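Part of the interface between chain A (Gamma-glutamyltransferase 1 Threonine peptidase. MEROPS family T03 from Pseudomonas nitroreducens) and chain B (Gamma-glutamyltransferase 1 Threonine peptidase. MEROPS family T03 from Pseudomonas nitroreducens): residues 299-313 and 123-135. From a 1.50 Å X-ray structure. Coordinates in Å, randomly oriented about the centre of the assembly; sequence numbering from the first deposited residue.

Chain A (299-313) YIHLLSEIEKRVFAD
Chain B, residues 123-135: RVHHQLLPKDTIY

The most unusual feature is a CH-pi contact: Gln B127 CB lies over one face of the Phe A311 ring, 3.4 Å from its centroid and 4° off the normal. Phe A311 points toward chain B with chi1 -84° and chi2 -86°. Gln B127 is p, t, chi3 42°; two hydrogen bonds tie down its amide. Its OE1 accepts from His B125 NE2 at 2.8 Å, and its NE2 donates to Leu B129 O at 3.1 Å.

Chain A is helical throughout 299-313. Val B124 to Leu B128 runs roughly in the helix direction, pairing Ile A300 with Val B124, Ser A304 with His B126 (CA to CA 5.4 Å) and Lys A308 with Leu B128 (CA to CA 4.6 Å); the chain then turns back. Leu B128 has positive phi (73/-54). A cis peptide precedes Pro B130, and a type II turn from Pro B130 to Thr B133 leads into the strand 133-135.

Lys A308 (m, t, t, p) reaches across to form a salt bridge, NZ to Asp B132 OD1, 2.8 Å. Every chain A residue here is buried, so this bridge meets the lysine charge. Asp B132 is m, with phi/psi 53/32. Water 2 links Lys A308 NZ (3.1 Å) to Leu B128 O (2.7 Å) and Asp B132 N (2.8 Å).

His B126 (chi1 t, chi2 64°) points toward the helix. Its ND1 donates to Thr B133 O at 2.8 Å, which helps orient the ring. Its backbone N makes a weak 3.3 Å hydrogen bond to Glu A307 OE1. Glu A307 OE2 also accepts from water 1 at 2.6 Å, and that water donates to Val B124 O at 2.9 Å.

Apolar side chains pack at both ends. Ile A300 CG2 meets Val B124 CG2 at 3.8 Å and Ile B134 CD1 at 3.9 Å; branched aliphatics suit this apolar contact. Leu B128 (t, p) places CD2 3.8 Å from Ala A312 CB and 3.6 Å from Lys A308 O. Together the stretches bury 647 Å².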

# COMPACT_ATOMS: atom_id res chain seq x y z
N TYR A 299 21.61 -8.93 -12.71
CA TYR A 299 20.26 -9.16 -12.22
C TYR A 299 19.51 -7.84 -12.08
O TYR A 299 18.37 -7.70 -12.53
CB TYR A 299 20.32 -9.86 -10.86
CG TYR A 299 18.96 -10.18 -10.28
CD1 TYR A 299 18.22 -11.25 -10.76
CD2 TYR A 299 18.41 -9.41 -9.26
CE1 TYR A 299 16.97 -11.55 -10.25
CE2 TYR A 299 17.17 -9.70 -8.74
CZ TYR A 299 16.45 -10.78 -9.24
OH TYR A 299 15.22 -11.11 -8.73
N ILE A 300 20.15 -6.86 -11.44
CA ILE A 300 19.51 -5.58 -11.21
C ILE A 300 19.26 -4.85 -12.52
O ILE A 300 18.20 -4.20 -12.69
CB ILE A 300 20.35 -4.74 -10.22
CG1 ILE A 300 20.23 -5.32 -8.81
CG2 ILE A 300 19.93 -3.27 -10.25
CD1 ILE A 300 21.25 -4.81 -7.81
N HIS A 301 20.19 -4.97 -13.46
CA HIS A 301 19.99 -4.37 -14.76
C HIS A 301 18.79 -4.98 -15.46
O HIS A 301 17.96 -4.28 -16.04
CB HIS A 301 21.25 -4.54 -15.62
CG HIS A 301 21.00 -4.24 -17.05
ND1 HIS A 301 20.67 -2.97 -17.49
CD2 HIS A 301 20.99 -5.03 -18.15
CE1 HIS A 301 20.48 -3.00 -18.80
NE2 HIS A 301 20.68 -4.24 -19.22
N LEU A 302 18.68 -6.31 -15.42
CA LEU A 302 17.54 -6.98 -16.05
C LEU A 302 16.23 -6.51 -15.43
O LEU A 302 15.28 -6.19 -16.16
CB LEU A 302 17.69 -8.49 -15.92
CG LEU A 302 18.71 -9.17 -16.84
CD1 LEU A 302 18.91 -10.63 -16.44
CD2 LEU A 302 18.26 -9.06 -18.29
N LEU A 303 16.14 -6.45 -14.09
CA LEU A 303 14.90 -5.98 -13.50
C LEU A 303 14.59 -4.56 -13.95
O LEU A 303 13.43 -4.21 -14.21
CB LEU A 303 14.93 -6.03 -11.97
CG LEU A 303 15.15 -7.37 -11.29
CD1 LEU A 303 14.62 -7.30 -9.84
CD2 LEU A 303 14.54 -8.55 -12.01
N SER A 304 15.63 -3.70 -14.03
CA SER A 304 15.43 -2.32 -14.43
C SER A 304 14.90 -2.23 -15.86
O SER A 304 14.04 -1.39 -16.15
CB SER A 304 16.73 -1.53 -14.29
OG SER A 304 17.20 -1.56 -12.94
N GLU A 305 15.39 -3.10 -16.75
CA GLU A 305 14.92 -3.09 -18.13
C GLU A 305 13.45 -3.47 -18.20
O GLU A 305 12.69 -2.92 -19.01
CB GLU A 305 15.74 -4.06 -18.97
CG GLU A 305 17.10 -3.53 -19.38
CD GLU A 305 17.01 -2.47 -20.47
OE1 GLU A 305 16.49 -2.78 -21.58
OE2 GLU A 305 17.44 -1.33 -20.23
N ILE A 306 13.03 -4.41 -17.36
CA ILE A 306 11.62 -4.77 -17.30
C ILE A 306 10.81 -3.61 -16.73
O ILE A 306 9.76 -3.24 -17.27
CB ILE A 306 11.42 -6.06 -16.49
CG1 ILE A 306 12.28 -7.20 -17.05
CG2 ILE A 306 9.96 -6.45 -16.52
CD1 ILE A 306 12.20 -8.47 -16.25
N GLU A 307 11.31 -3.00 -15.65
CA GLU A 307 10.58 -1.92 -14.99
C GLU A 307 10.39 -0.72 -15.91
O GLU A 307 9.37 -0.03 -15.82
CB GLU A 307 11.28 -1.53 -13.68
CG GLU A 307 11.16 -2.68 -12.67
CD GLU A 307 12.22 -2.68 -11.60
OE1 GLU A 307 13.20 -1.92 -11.70
OE2 GLU A 307 12.06 -3.49 -10.65
N LYS A 308 11.33 -0.48 -16.84
CA LYS A 308 11.17 0.61 -17.79
C LYS A 308 9.85 0.48 -18.54
O LYS A 308 9.12 1.47 -18.72
CB LYS A 308 12.32 0.60 -18.79
CG LYS A 308 13.58 1.34 -18.32
CD LYS A 308 14.65 1.23 -19.38
CE LYS A 308 15.64 2.40 -19.35
NZ LYS A 308 16.37 2.51 -18.04
N ARG A 309 9.55 -0.74 -19.02
CA ARG A 309 8.36 -0.94 -19.84
C ARG A 309 7.10 -0.90 -18.99
O ARG A 309 6.07 -0.37 -19.42
CB ARG A 309 8.48 -2.27 -20.59
CG ARG A 309 9.27 -2.18 -21.89
CD ARG A 309 10.76 -2.23 -21.60
NE ARG A 309 11.55 -1.90 -22.79
CZ ARG A 309 12.88 -1.91 -22.83
NH1 ARG A 309 13.56 -2.25 -21.76
NH2 ARG A 309 13.51 -1.57 -23.95
N VAL A 310 7.16 -1.46 -17.79
CA VAL A 310 6.04 -1.44 -16.86
C VAL A 310 5.64 -0.01 -16.53
O VAL A 310 4.45 0.35 -16.54
CB VAL A 310 6.40 -2.23 -15.60
CG1 VAL A 310 5.34 -2.04 -14.51
CG2 VAL A 310 6.56 -3.68 -15.94
N PHE A 311 6.62 0.85 -16.23
CA PHE A 311 6.27 2.20 -15.85
C PHE A 311 5.85 3.04 -17.05
O PHE A 311 5.07 3.98 -16.89
CB PHE A 311 7.39 2.85 -15.06
CG PHE A 311 7.34 2.50 -13.60
CD1 PHE A 311 6.56 3.24 -12.73
CD2 PHE A 311 8.03 1.40 -13.11
CE1 PHE A 311 6.48 2.91 -11.38
CE2 PHE A 311 7.96 1.05 -11.75
CZ PHE A 311 7.19 1.82 -10.90
N ALA A 312 6.34 2.71 -18.25
CA ALA A 312 5.83 3.40 -19.43
C ALA A 312 4.33 3.19 -19.59
O ALA A 312 3.58 4.14 -19.87
CB ALA A 312 6.56 2.93 -20.69
N ASP A 313 3.87 1.95 -19.41
CA ASP A 313 2.45 1.63 -19.55
C ASP A 313 1.63 2.23 -18.41
O ASP A 313 0.51 2.73 -18.63
CB ASP A 313 2.25 0.12 -19.55
CG ASP A 313 2.68 -0.55 -20.84
OD1 ASP A 313 3.14 0.15 -21.76
OD2 ASP A 313 2.53 -1.79 -20.94
N ARG B 123 16.83 -4.82 -1.66
CA ARG B 123 15.91 -4.51 -2.75
C ARG B 123 16.29 -3.16 -3.33
O ARG B 123 16.77 -2.27 -2.62
CB ARG B 123 14.44 -4.47 -2.30
CG ARG B 123 13.94 -5.84 -1.86
CD ARG B 123 12.46 -5.87 -1.64
NE ARG B 123 12.00 -5.04 -0.54
CZ ARG B 123 11.84 -5.44 0.72
NH1 ARG B 123 12.17 -6.68 1.07
NH2 ARG B 123 11.40 -4.61 1.63
N VAL B 124 16.10 -3.02 -4.65
CA VAL B 124 16.37 -1.77 -5.34
C VAL B 124 15.19 -1.48 -6.26
O VAL B 124 14.32 -2.32 -6.46
CB VAL B 124 17.70 -1.79 -6.13
CG1 VAL B 124 18.87 -2.02 -5.17
CG2 VAL B 124 17.66 -2.81 -7.23
N HIS B 125 15.20 -0.29 -6.87
CA HIS B 125 14.03 0.12 -7.64
C HIS B 125 14.42 1.03 -8.79
O HIS B 125 15.24 1.94 -8.63
CB HIS B 125 13.08 0.88 -6.70
CG HIS B 125 11.87 1.44 -7.37
ND1 HIS B 125 10.83 0.65 -7.79
CD2 HIS B 125 11.55 2.71 -7.70
CE1 HIS B 125 9.89 1.42 -8.34
NE2 HIS B 125 10.31 2.67 -8.30
N HIS B 126 13.80 0.80 -9.95
CA HIS B 126 13.90 1.67 -11.10
C HIS B 126 12.49 1.88 -11.65
O HIS B 126 11.65 0.99 -11.56
CB HIS B 126 14.79 1.05 -12.18
CG HIS B 126 14.87 1.86 -13.43
ND1 HIS B 126 15.43 3.12 -13.46
CD2 HIS B 126 14.45 1.60 -14.69
CE1 HIS B 126 15.35 3.61 -14.69
NE2 HIS B 126 14.76 2.70 -15.45
N GLN B 127 12.22 3.08 -12.20
CA GLN B 127 10.86 3.39 -12.64
C GLN B 127 10.83 4.29 -13.87
O GLN B 127 9.90 5.09 -14.03
CB GLN B 127 10.06 3.98 -11.49
CG GLN B 127 10.69 5.21 -10.86
CD GLN B 127 9.80 5.84 -9.80
OE1 GLN B 127 9.19 5.14 -8.99
NE2 GLN B 127 9.73 7.16 -9.81
N LEU B 128 11.80 4.12 -14.78
CA LEU B 128 11.86 4.80 -16.08
C LEU B 128 12.22 6.27 -15.93
O LEU B 128 13.17 6.75 -16.57
CB LEU B 128 10.58 4.62 -16.89
CG LEU B 128 10.61 5.19 -18.30
CD1 LEU B 128 11.71 4.52 -19.12
CD2 LEU B 128 9.27 5.02 -19.00
N LEU B 129 11.46 7.00 -15.11
CA LEU B 129 11.75 8.38 -14.78
C LEU B 129 11.78 8.49 -13.26
O LEU B 129 10.81 8.08 -12.59
CB LEU B 129 10.68 9.33 -15.33
CG LEU B 129 10.52 9.32 -16.84
CD1 LEU B 129 9.34 10.20 -17.20
CD2 LEU B 129 11.79 9.80 -17.51
N PRO B 130 12.83 9.09 -12.67
CA PRO B 130 13.96 9.75 -13.32
C PRO B 130 14.84 8.83 -14.17
O PRO B 130 15.03 7.65 -13.84
CB PRO B 130 14.78 10.29 -12.13
CG PRO B 130 13.77 10.47 -11.04
CD PRO B 130 12.84 9.28 -11.21
N LYS B 131 15.38 9.39 -15.25
CA LYS B 131 16.09 8.60 -16.25
C LYS B 131 17.24 7.81 -15.63
O LYS B 131 18.10 8.36 -14.96
CB LYS B 131 16.63 9.53 -17.34
CG LYS B 131 17.55 8.85 -18.33
CD LYS B 131 17.94 9.80 -19.47
CE LYS B 131 18.84 9.10 -20.45
NZ LYS B 131 19.21 10.01 -21.56
N ASP B 132 17.22 6.50 -15.89
CA ASP B 132 18.35 5.60 -15.58
C ASP B 132 18.80 5.70 -14.13
O ASP B 132 19.97 5.51 -13.81
CB ASP B 132 19.52 5.84 -16.54
CG ASP B 132 19.19 5.41 -17.95
OD1 ASP B 132 18.23 4.63 -18.12
OD2 ASP B 132 19.90 5.84 -18.89
N THR B 133 17.86 5.98 -13.24
CA THR B 133 18.14 6.13 -11.82
C THR B 133 17.64 4.89 -11.08
O THR B 133 16.47 4.50 -11.21
CB THR B 133 17.47 7.40 -11.30
OG1 THR B 133 18.04 8.53 -11.96
CG2 THR B 133 17.66 7.53 -9.80
N ILE B 134 18.55 4.25 -10.35
CA ILE B 134 18.21 3.14 -9.48
C ILE B 134 18.27 3.63 -8.04
O ILE B 134 19.28 4.19 -7.59
CB ILE B 134 19.17 1.95 -9.67
CG1 ILE B 134 19.10 1.43 -11.11
CG2 ILE B 134 18.81 0.82 -8.70
CD1 ILE B 134 20.20 0.44 -11.46
N TYR B 135 17.18 3.40 -7.31
CA TYR B 135 17.07 3.80 -5.92
C TYR B 135 17.44 2.63 -5.01
O TYR B 135 17.12 1.47 -5.30
CB TYR B 135 15.64 4.26 -5.61
CG TYR B 135 15.26 5.51 -6.34
CD1 TYR B 135 15.69 6.75 -5.89
CD2 TYR B 135 14.50 5.45 -7.48
CE1 TYR B 135 15.36 7.91 -6.57
CE2 TYR B 135 14.17 6.60 -8.17
CZ TYR B 135 14.60 7.82 -7.70
OH TYR B 135 14.27 8.96 -8.39
O HOH W 1 14.06 -3.71 -8.96
O HOH W 2 15.26 5.31 -17.56